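Local coordinates for UDP-N-acetylglucosamine 2-epimerase (Methanocaldococcus jannaschii, PDB 4NES), which probably catalyses the reversible epimerisation at C-2 that converts UDP-N-acetylglucosamine to UDP-N-acetylmannosamine, at residues Glu355-Val358 with Arg359-Tyr363; Ile76-Glu79 with Lys80-Lys84. All coordinates share one frame; numbering follows the deposited sequence.

Contact 1: Glu355-Val358 with Arg359-Tyr363; sequences ERIV and RILTY
I357 and L361 lie side by side one turn apart and point the same way, onto the parallel sheet. They touch lightly, I357 CG2 to L361 CD1 at 4.2 Å. This is the packed side: I357, I360 and L361 meet F144 of strand 142-145, and V358 rests on A22 and L23 of helix 10-23. These residues belong to the last helix, 353-363, which in this GT-B fold packs on the seven-stranded domain. The solvent side, with R356, R359, T362 and Y363, is looser. A bend at chi2 (94°) turns the R356 end forward along the helix, toward I360. This exposed guanidinium lies on a buried isoleucine, with I360 CD1 3.2 Å above its plane and off toward the rim. Replacing I360 by an alanine removes CG1 and CD1 from beside the guanidinium, and the arginine end, still next to V167, is likely to turn more freely. V358 O takes two bonds, from T362 N at 2.9 Å and from T362 OG1 at 2.8 Å, which come from opposite faces of the carbonyl plane. R359 runs out extended, and its guanidinium has Y363 CE1 centred over one face, 3.7 Å above the plane.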
loop_
_atom_site.group_PDB
_atom_site.type_symbol
_atom_site.label_atom_id
_atom_site.label_comp_id
_atom_site.label_asym_id
_atom_site.label_seq_id
_atom_site.Cartn_x
_atom_site.Cartn_y
_atom_site.Cartn_z
ATOM N N GLU A 355 15.288 -19.484 12.585
ATOM C CA GLU A 355 15.206 -19.640 14.030
ATOM C C GLU A 355 15.196 -18.284 14.726
ATOM O O GLU A 355 14.455 -18.093 15.689
ATOM C CB GLU A 355 16.343 -20.531 14.534
ATOM C CG GLU A 355 16.151 -22.023 14.219
ATOM C CD GLU A 355 15.200 -22.736 15.165
ATOM O OE1 GLU A 355 14.647 -22.088 16.081
ATOM O OE2 GLU A 355 15.018 -23.962 15.002
ATOM N N ARG A 356 15.998 -17.343 14.235
ATOM C CA ARG A 356 16.061 -16.018 14.859
ATOM C C ARG A 356 14.733 -15.273 14.716
ATOM O O ARG A 356 14.257 -14.648 15.664
ATOM C CB ARG A 356 17.204 -15.190 14.274
ATOM C CG ARG A 356 17.213 -13.730 14.714
ATOM C CD ARG A 356 18.088 -13.473 15.934
ATOM N NE ARG A 356 18.378 -12.045 16.065
ATOM C CZ ARG A 356 17.784 -11.222 16.918
ATOM N NH1 ARG A 356 16.873 -11.680 17.750
ATOM N NH2 ARG A 356 18.110 -9.932 16.927
ATOM N N ILE A 357 14.130 -15.370 13.536
ATOM C CA ILE A 357 12.824 -14.763 13.279
ATOM C C ILE A 357 11.761 -15.301 14.228
ATOM O O ILE A 357 11.015 -14.527 14.834
ATOM C CB ILE A 357 12.407 -14.988 11.824
ATOM C CG1 ILE A 357 13.243 -14.083 10.918
ATOM C CG2 ILE A 357 10.918 -14.675 11.627
ATOM C CD1 ILE A 357 13.138 -14.429 9.435
ATOM N N VAL A 358 11.715 -16.619 14.398
ATOM C CA VAL A 358 10.737 -17.213 15.298
ATOM C C VAL A 358 10.989 -16.803 16.756
ATOM O O VAL A 358 10.042 -16.553 17.503
ATOM C CB VAL A 358 10.677 -18.750 15.121
ATOM C CG1 VAL A 358 9.777 -19.396 16.156
ATOM C CG2 VAL A 358 10.161 -19.089 13.741
ATOM N N ARG A 359 12.255 -16.720 17.168
ATOM C CA ARG A 359 12.566 -16.244 18.519
ATOM C C ARG A 359 12.077 -14.809 18.731
ATOM O O ARG A 359 11.462 -14.499 19.754
ATOM C CB ARG A 359 14.068 -16.351 18.819
ATOM C CG ARG A 359 14.426 -15.934 20.243
ATOM C CD ARG A 359 15.940 -15.994 20.471
ATOM N NE ARG A 359 16.333 -15.347 21.724
ATOM C CZ ARG A 359 16.404 -15.967 22.896
ATOM N NH1 ARG A 359 16.103 -17.255 22.985
ATOM N NH2 ARG A 359 16.775 -15.300 23.983
ATOM N N ILE A 360 12.331 -13.938 17.759
ATOM C CA ILE A 360 11.882 -12.551 17.864
ATOM C C ILE A 360 10.363 -12.455 17.981
ATOM O O ILE A 360 9.847 -11.688 18.804
ATOM C CB ILE A 360 12.405 -11.685 16.692
ATOM C CG1 ILE A 360 13.920 -11.524 16.806
ATOM C CG2 ILE A 360 11.726 -10.304 16.670
ATOM C CD1 ILE A 360 14.610 -11.045 15.538
ATOM N N LEU A 361 9.644 -13.243 17.186
ATOM C CA LEU A 361 8.187 -13.199 17.222
ATOM C C LEU A 361 7.674 -13.770 18.533
ATOM O O LEU A 361 6.656 -13.322 19.045
ATOM C CB LEU A 361 7.585 -13.952 16.038
ATOM C CG LEU A 361 7.860 -13.344 14.666
ATOM C CD1 LEU A 361 7.281 -14.262 13.601
ATOM C CD2 LEU A 361 7.273 -11.940 14.559
ATOM N N THR A 362 8.393 -14.742 19.090
ATOM C CA THR A 362 8.007 -15.329 20.368
ATOM C C THR A 362 8.099 -14.299 21.490
ATOM O O THR A 362 7.168 -14.154 22.292
ATOM C CB THR A 362 8.879 -16.543 20.705
ATOM O OG1 THR A 362 8.656 -17.564 19.728
ATOM C CG2 THR A 362 8.536 -17.100 22.085
ATOM N N TYR A 363 9.212 -13.568 21.538
ATOM C CA TYR A 363 9.413 -12.580 22.598
ATOM C C TYR A 363 8.644 -11.287 22.338
ATOM O O TYR A 363 8.146 -10.659 23.280
ATOM C CB TYR A 363 10.899 -12.279 22.792
ATOM C CG TYR A 363 11.659 -13.333 23.574
ATOM C CD1 TYR A 363 12.102 -14.496 22.966
ATOM C CD2 TYR A 363 11.955 -13.147 24.917
ATOM C CE1 TYR A 363 12.812 -15.456 23.673
ATOM C CE2 TYR A 363 12.658 -14.098 25.633
ATOM C CZ TYR A 363 13.082 -15.251 25.008
ATOM O OH TYR A 363 13.785 -16.200 25.713
#

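Contact 2: Ile76-Glu79 with Lys80-Lys84; sequences IEIE and KVLLK
The carboxylate of E77 meets the ammonium of K80 in a salt bridge. K80 NZ comes to E77 OE2 on the syn side, 3.1 Å away and 26° out of the carboxylate plane. The other oxygen, E77 OE1, faces the lysine chain, with K80 CD at 3.7 Å. The glutamate folds back at chi2 (-58°), which brings its end round beside the straight lysine. The lysine also runs alongside I76, whose CG2 is 4.0 Å from K80 CE. The second carboxylate, that of E79, turns to the dimer partner. Its oxygens are hydrogen-bonded to T66 OG1, G68 N and E69 N of the second subunit, at the start of that subunit's helix 67-85. This helix end would probably favour the charged form of E79. The aliphatic part of E79 lies beside L83, with E79 CG to L83 CD1 at 3.8 Å. Within the subunit these side chains stand on one stretch of alpha helix, paired three and four residues apart. The backbone is uneven: the bonds from K80 N to I76 O and from V81 N to E77 O are weak, while L82 N reaches I78 O at 2.9 Å. On the buried side I78 CG2 packs against L82 CD1 at 3.8 Å. I78 and L82 both press on V105 of helix 97-108, L82 and V81 lie on I33 of strand 30-34, and V81 also touches Y58 of strand 58-59.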
loop_
_atom_site.group_PDB
_atom_site.type_symbol
_atom_site.label_atom_id
_atom_site.label_comp_id
_atom_site.label_asym_id
_atom_site.label_seq_id
_atom_site.Cartn_x
_atom_site.Cartn_y
_atom_site.Cartn_z
ATOM N N ILE A 76 -10.342 -9.751 -0.487
ATOM C CA ILE A 76 -11.638 -10.291 -0.082
ATOM C C ILE A 76 -11.504 -11.631 0.635
ATOM O O ILE A 76 -12.064 -11.824 1.719
ATOM C CB ILE A 76 -12.584 -10.439 -1.292
ATOM C CG1 ILE A 76 -12.885 -9.065 -1.885
ATOM C CG2 ILE A 76 -13.879 -11.126 -0.885
ATOM C CD1 ILE A 76 -13.328 -9.122 -3.327
ATOM N N GLU A 77 -10.755 -12.549 0.043
ATOM C CA GLU A 77 -10.711 -13.912 0.559
ATOM C C GLU A 77 -9.810 -14.075 1.774
ATOM O O GLU A 77 -10.140 -14.835 2.684
ATOM C CB GLU A 77 -10.306 -14.896 -0.540
ATOM C CG GLU A 77 -11.310 -14.971 -1.681
ATOM C CD GLU A 77 -12.698 -15.366 -1.220
ATOM O OE1 GLU A 77 -12.812 -16.301 -0.405
ATOM O OE2 GLU A 77 -13.676 -14.751 -1.688
ATOM N N ILE A 78 -8.693 -13.356 1.809
ATOM C CA ILE A 78 -7.827 -13.410 2.980
ATOM C C ILE A 78 -8.571 -12.816 4.169
ATOM O O ILE A 78 -8.485 -13.328 5.277
ATOM C CB ILE A 78 -6.493 -12.661 2.761
ATOM C CG1 ILE A 78 -5.617 -13.394 1.754
ATOM C CG2 ILE A 78 -5.709 -12.519 4.051
ATOM C CD1 ILE A 78 -4.363 -12.614 1.389
ATOM N N GLU A 79 -9.328 -11.748 3.949
ATOM C CA GLU A 79 -10.034 -11.134 5.062
ATOM C C GLU A 79 -11.066 -12.069 5.679
ATOM O O GLU A 79 -11.227 -12.087 6.896
ATOM C CB GLU A 79 -10.694 -9.827 4.648
ATOM C CG GLU A 79 -11.346 -9.128 5.827
ATOM C CD GLU A 79 -11.967 -7.817 5.466
ATOM O OE1 GLU A 79 -12.912 -7.828 4.655
ATOM O OE2 GLU A 79 -11.510 -6.781 6.003
ATOM N N LYS A 80 -11.754 -12.851 4.853
ATOM C CA LYS A 80 -12.713 -13.819 5.376
ATOM C C LYS A 80 -12.044 -14.792 6.345
ATOM O O LYS A 80 -12.574 -15.070 7.429
ATOM C CB LYS A 80 -13.369 -14.595 4.238
ATOM C CG LYS A 80 -14.340 -13.779 3.402
ATOM C CD LYS A 80 -14.849 -14.612 2.228
ATOM C CE LYS A 80 -15.766 -13.813 1.325
ATOM N NZ LYS A 80 -16.139 -14.602 0.114
ATOM N N VAL A 81 -10.866 -15.287 5.972
ATOM C CA VAL A 81 -10.126 -16.190 6.838
ATOM C C VAL A 81 -9.646 -15.509 8.113
ATOM O O VAL A 81 -9.815 -16.052 9.205
ATOM C CB VAL A 81 -8.931 -16.811 6.113
ATOM C CG1 VAL A 81 -8.152 -17.696 7.078
ATOM C CG2 VAL A 81 -9.401 -17.614 4.908
ATOM N N LEU A 82 -9.069 -14.315 7.989
ATOM C CA LEU A 82 -8.517 -13.644 9.167
ATOM C C LEU A 82 -9.593 -13.191 10.154
ATOM O O LEU A 82 -9.351 -13.169 11.364
ATOM C CB LEU A 82 -7.594 -12.483 8.781
ATOM C CG LEU A 82 -6.337 -12.877 7.995
ATOM C CD1 LEU A 82 -5.461 -11.659 7.762
ATOM C CD2 LEU A 82 -5.550 -13.987 8.694
ATOM N N LEU A 83 -10.772 -12.834 9.648
ATOM C CA LEU A 83 -11.907 -12.515 10.518
ATOM C C LEU A 83 -12.380 -13.725 11.322
ATOM O O LEU A 83 -12.874 -13.578 12.443
ATOM C CB LEU A 83 -13.070 -11.953 9.700
ATOM C CG LEU A 83 -12.912 -10.499 9.259
ATOM C CD1 LEU A 83 -14.012 -10.110 8.285
ATOM C CD2 LEU A 83 -12.912 -9.566 10.461
ATOM N N LYS A 84 -12.239 -14.915 10.743
ATOM C CA LYS A 84 -12.637 -16.140 11.415
ATOM C C LYS A 84 -11.576 -16.611 12.394
ATOM O O LYS A 84 -11.882 -16.919 13.549
ATOM C CB LYS A 84 -12.908 -17.240 10.398
ATOM C CG LYS A 84 -13.117 -18.593 11.041
ATOM C CD LYS A 84 -13.269 -19.678 9.995
ATOM C CE LYS A 84 -13.583 -21.009 10.642
ATOM N NZ LYS A 84 -13.848 -22.055 9.624
#

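In the fold
From the N terminus, contact 2 comes first. It lies within helix 67-85, which connects strand 58-59 to strand 89-93 across the parallel sheet of the N-terminal domain. Contact 1 lies in helix 353-363. The chain reaches it only after building the second, six-stranded domain and returning to the first. Each contact is local to one helix, so neither closes a long loop. They follow in series and neither nest nor cross. Their centres are about 25 Å apart and their nearest atoms about 14 Å. Contact 1 sets the C-terminal helix against helix 10-23 and strands 112-116 and 142-145; contact 2 sets its helix against helix 97-108, strands 30-34 and 58-59, and the second subunit.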